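PDB 6SCE: uncharacterized protein from Thermus thermophilus HB8, which probably acts in Type III CRISPR defence as a DNA nuclease switched on by cyclic oligoadenylate, which it binds through CARF domains. Local coordinates for residues A[369-380]-A[394-403]. Residues are numbered along the deposited sequence; the frame is centred on the assembly and turned at random.
Sequences LRRGHPVHANLN and LRDGARAHYL. With nucleotides of chain B.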
# COMPACT_ATOMS: atom_id res chain seq x y z
N LEU A 369 -19.23 24.13 8.80
CA LEU A 369 -19.43 24.36 10.22
C LEU A 369 -20.46 25.47 10.47
O LEU A 369 -21.18 25.44 11.46
CB LEU A 369 -18.10 24.70 10.91
CG LEU A 369 -17.11 23.52 10.98
CD1 LEU A 369 -15.81 24.01 11.60
CD2 LEU A 369 -17.67 22.31 11.72
N ARG A 370 -20.53 26.42 9.55
CA ARG A 370 -21.51 27.50 9.60
C ARG A 370 -22.93 26.94 9.45
O ARG A 370 -23.84 27.28 10.21
CB ARG A 370 -21.19 28.46 8.46
CG ARG A 370 -22.00 29.74 8.39
CD ARG A 370 -21.37 30.69 7.36
NE ARG A 370 -19.96 30.96 7.69
CZ ARG A 370 -18.89 30.71 6.92
NH1 ARG A 370 -17.68 31.01 7.38
NH2 ARG A 370 -19.01 30.19 5.70
N ARG A 371 -23.08 26.05 8.47
CA ARG A 371 -24.36 25.43 8.16
C ARG A 371 -24.72 24.23 9.02
O ARG A 371 -25.77 23.63 8.82
CB ARG A 371 -24.38 25.01 6.69
CG ARG A 371 -24.41 26.17 5.72
CD ARG A 371 -24.18 25.70 4.30
NE ARG A 371 -25.21 24.76 3.84
CZ ARG A 371 -26.16 25.03 2.95
NH1 ARG A 371 -26.26 26.23 2.37
NH2 ARG A 371 -27.03 24.08 2.62
N GLY A 372 -23.86 23.86 9.95
CA GLY A 372 -24.11 22.71 10.81
C GLY A 372 -23.91 21.34 10.17
O GLY A 372 -24.34 20.34 10.74
N HIS A 373 -23.24 21.27 9.02
CA HIS A 373 -22.90 19.97 8.41
C HIS A 373 -21.76 19.31 9.19
O HIS A 373 -20.72 19.93 9.36
CB HIS A 373 -22.43 20.14 6.97
CG HIS A 373 -23.44 20.80 6.08
ND1 HIS A 373 -24.79 20.59 6.20
CD2 HIS A 373 -23.28 21.64 5.03
CE1 HIS A 373 -25.43 21.30 5.29
NE2 HIS A 373 -24.54 21.94 4.56
N PRO A 374 -21.96 18.07 9.69
CA PRO A 374 -20.84 17.33 10.26
C PRO A 374 -19.69 17.25 9.24
O PRO A 374 -19.93 16.94 8.07
CB PRO A 374 -21.41 15.95 10.51
CG PRO A 374 -22.89 16.15 10.63
CD PRO A 374 -23.21 17.29 9.72
N VAL A 375 -18.47 17.54 9.68
CA VAL A 375 -17.32 17.50 8.80
C VAL A 375 -16.36 16.43 9.27
O VAL A 375 -15.74 16.60 10.32
CB VAL A 375 -16.54 18.83 8.81
CG1 VAL A 375 -15.39 18.77 7.81
CG2 VAL A 375 -17.45 19.97 8.47
N HIS A 376 -16.24 15.36 8.50
CA HIS A 376 -15.30 14.26 8.80
C HIS A 376 -14.02 14.47 7.97
O HIS A 376 -14.07 14.83 6.80
CB HIS A 376 -15.91 12.91 8.46
CG HIS A 376 -17.13 12.58 9.26
ND1 HIS A 376 -17.09 11.79 10.39
CD2 HIS A 376 -18.42 12.94 9.09
CE1 HIS A 376 -18.31 11.67 10.88
NE2 HIS A 376 -19.14 12.35 10.11
N ALA A 377 -12.88 14.25 8.60
CA ALA A 377 -11.63 14.39 7.90
C ALA A 377 -10.81 13.15 8.16
O ALA A 377 -10.46 12.84 9.30
CB ALA A 377 -10.88 15.64 8.36
N ASN A 378 -10.50 12.44 7.10
CA ASN A 378 -9.66 11.28 7.22
C ASN A 378 -8.19 11.70 7.02
O ASN A 378 -7.85 12.37 6.05
CB ASN A 378 -10.02 10.24 6.15
CG ASN A 378 -9.09 9.07 6.18
OD1 ASN A 378 -8.01 9.08 5.54
ND2 ASN A 378 -9.42 8.09 7.01
N LEU A 379 -7.32 11.27 7.92
CA LEU A 379 -5.91 11.65 7.90
C LEU A 379 -4.95 10.53 7.53
O LEU A 379 -3.75 10.65 7.72
CB LEU A 379 -5.55 12.27 9.26
CG LEU A 379 -6.32 13.55 9.61
CD1 LEU A 379 -5.97 14.04 11.00
CD2 LEU A 379 -6.04 14.66 8.61
N ASN A 380 -5.48 9.44 6.96
CA ASN A 380 -4.67 8.31 6.55
C ASN A 380 -3.92 8.46 5.26
O ASN A 380 -2.88 7.83 5.11
CB ASN A 380 -5.50 7.05 6.36
CG ASN A 380 -5.90 6.43 7.69
OD1 ASN A 380 -6.93 6.78 8.21
ND2 ASN A 380 -5.09 5.55 8.22
N LEU A 394 -8.71 22.32 9.13
CA LEU A 394 -9.78 22.04 10.07
C LEU A 394 -9.96 23.20 11.05
O LEU A 394 -9.08 24.03 11.21
CB LEU A 394 -9.54 20.75 10.82
CG LEU A 394 -9.37 19.55 9.87
CD1 LEU A 394 -9.22 18.31 10.72
CD2 LEU A 394 -10.49 19.37 8.84
N ARG A 395 -11.15 23.27 11.64
CA ARG A 395 -11.45 24.22 12.69
C ARG A 395 -12.25 23.47 13.75
O ARG A 395 -12.80 22.40 13.48
CB ARG A 395 -12.32 25.38 12.16
CG ARG A 395 -11.71 26.16 11.00
CD ARG A 395 -10.51 27.00 11.39
NE ARG A 395 -10.02 27.76 10.22
CZ ARG A 395 -9.04 27.39 9.38
NH1 ARG A 395 -8.36 26.26 9.54
NH2 ARG A 395 -8.72 28.18 8.37
N ASP A 396 -12.30 24.05 14.95
CA ASP A 396 -13.07 23.47 16.06
C ASP A 396 -14.45 23.02 15.58
O ASP A 396 -15.13 23.78 14.90
CB ASP A 396 -13.21 24.48 17.22
CG ASP A 396 -11.90 24.77 17.93
OD1 ASP A 396 -10.91 24.03 17.75
OD2 ASP A 396 -11.87 25.75 18.70
N GLY A 397 -14.83 21.79 15.89
CA GLY A 397 -16.07 21.19 15.39
C GLY A 397 -15.85 20.10 14.34
O GLY A 397 -16.65 19.18 14.23
N ALA A 398 -14.77 20.20 13.57
CA ALA A 398 -14.43 19.14 12.61
C ALA A 398 -14.12 17.84 13.34
O ALA A 398 -13.68 17.81 14.50
CB ALA A 398 -13.27 19.56 11.70
N ARG A 399 -14.39 16.74 12.66
CA ARG A 399 -14.19 15.44 13.23
C ARG A 399 -13.06 14.72 12.49
O ARG A 399 -13.31 14.04 11.49
CB ARG A 399 -15.48 14.65 13.11
CG ARG A 399 -16.67 15.34 13.77
CD ARG A 399 -17.96 14.87 13.13
NE ARG A 399 -19.12 15.53 13.72
CZ ARG A 399 -20.14 14.92 14.31
NH1 ARG A 399 -20.17 13.61 14.40
NH2 ARG A 399 -21.16 15.63 14.80
N ALA A 400 -11.84 14.86 12.98
CA ALA A 400 -10.68 14.17 12.35
C ALA A 400 -10.43 12.78 12.90
O ALA A 400 -10.57 12.52 14.11
CB ALA A 400 -9.44 15.02 12.49
N HIS A 401 -10.07 11.84 12.01
CA HIS A 401 -9.78 10.48 12.43
C HIS A 401 -8.66 9.89 11.63
O HIS A 401 -8.29 10.40 10.57
CB HIS A 401 -11.02 9.60 12.33
CG HIS A 401 -11.47 9.34 10.93
ND1 HIS A 401 -12.57 9.94 10.37
CD2 HIS A 401 -10.96 8.53 9.96
CE1 HIS A 401 -12.71 9.54 9.12
NE2 HIS A 401 -11.75 8.68 8.85
N TYR A 402 -8.15 8.80 12.14
CA TYR A 402 -7.09 8.04 11.50
C TYR A 402 -7.35 6.57 11.77
O TYR A 402 -7.33 6.12 12.94
CB TYR A 402 -5.74 8.47 12.08
CG TYR A 402 -4.56 7.76 11.46
CD1 TYR A 402 -4.12 6.55 11.95
CD2 TYR A 402 -3.85 8.34 10.39
CE1 TYR A 402 -3.04 5.90 11.40
CE2 TYR A 402 -2.77 7.68 9.82
CZ TYR A 402 -2.36 6.47 10.32
OH TYR A 402 -1.30 5.77 9.77
N LEU A 403 -7.54 5.79 10.71
CA LEU A 403 -7.66 4.34 10.86
C LEU A 403 -6.36 3.73 11.26
O LEU A 403 -5.34 3.92 10.61
CB LEU A 403 -8.16 3.67 9.58
CG LEU A 403 -8.28 2.13 9.62
CD1 LEU A 403 -9.48 1.71 10.44
CD2 LEU A 403 -8.43 1.58 8.22
P A B 4 -0.78 5.46 2.07
OP1 A B 4 0.16 4.31 2.03
OP2 A B 4 -2.06 5.39 1.28
O5' A B 4 -1.11 5.78 3.60
C5' A B 4 -2.03 4.92 4.29
C4' A B 4 -1.70 4.96 5.76
O4' A B 4 -2.79 4.36 6.52
C3' A B 4 -0.45 4.16 6.12
O3' A B 4 0.31 4.70 7.20
C2' A B 4 -1.06 2.83 6.55
O2' A B 4 -0.17 2.05 7.33
C1' A B 4 -2.25 3.34 7.33
N9 A B 4 -3.28 2.35 7.62
C8 A B 4 -3.80 2.12 8.87
N7 A B 4 -4.67 1.13 8.88
C5 A B 4 -4.68 0.66 7.57
C6 A B 4 -5.40 -0.38 6.94
N6 A B 4 -6.24 -1.21 7.57
N1 A B 4 -5.15 -0.59 5.62
C2 A B 4 -4.28 0.21 4.99
N3 A B 4 -3.58 1.24 5.48
C4 A B 4 -3.83 1.41 6.78
P A B 1 0.96 6.16 7.18
OP1 A B 1 0.21 7.06 8.13
OP2 A B 1 1.13 6.66 5.76
O5' A B 1 2.37 5.88 7.86
C5' A B 1 3.51 5.50 7.09
C4' A B 1 4.41 4.66 7.96
O4' A B 1 3.82 3.35 8.15
C3' A B 1 5.80 4.44 7.35
O3' A B 1 6.71 5.36 7.98
C2' A B 1 6.08 2.96 7.67
O2' A B 1 6.68 2.81 8.94
C1' A B 1 4.68 2.36 7.65
N9 A B 1 4.20 1.95 6.33
C8 A B 1 2.97 2.23 5.80
N7 A B 1 2.83 1.72 4.60
C5 A B 1 4.02 1.06 4.34
C6 A B 1 4.48 0.33 3.23
N6 A B 1 3.75 0.15 2.13
N1 A B 1 5.72 -0.20 3.30
C2 A B 1 6.44 0.01 4.41
N3 A B 1 6.11 0.69 5.51
C4 A B 1 4.88 1.20 5.41
O HOH W 1 -18.46 18.49 12.35
O HOH W 2 -14.54 11.39 11.40
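Strands 375-378 and 399-403 run parallel, their axes 26° apart, with His376 paired to Arg399, Ala377 to Ala400 and Asn378 to His401. Four backbone bonds alternate across them, from Arg399 N to Val375 O (2.7 Å) through to Leu379 N to His401 O; helix 384-393 completes this right-handed beta-alpha-beta crossover.

On the face carrying His376, Arg399 and His401, the extended Arg399 chain lays CD over one face of the His376 ring, 4.1 Å from its centroid, while Pro374 CB covers one face of the guanidinium. A water in both imidazole planes joins His376 ND1 to His401 ND1 and donates to Arg399 O. The His401 ring, turned by chi1 of 68° between its backbone N and carbonyl carbon, lies with a face over Asn378 CA and Ala377 O. On the side of the sheet carrying Ala377 and Ala400, Ala377 CB meets Leu394 CD2 at 3.8 Å.

Beyond the last strand pair, the Asn380 amide reads the Leu403 backbone twice, OD1 taking N-H (2.8 Å) and ND2 giving to O (2.9 Å), both in the carbonyl plane. ND2 also sits 3.4 Å above the centre of the Tyr402 ring and bonds O4' of A4 of chain B. Cut back to an alanine, this residue would probably leave Leu403 N and that ribose oxygen without these partners. With Tyr402 OH donating to OP1 of A1 of chain B (2.6 Å), the strand ends form part of the cyclic oligoadenylate pocket.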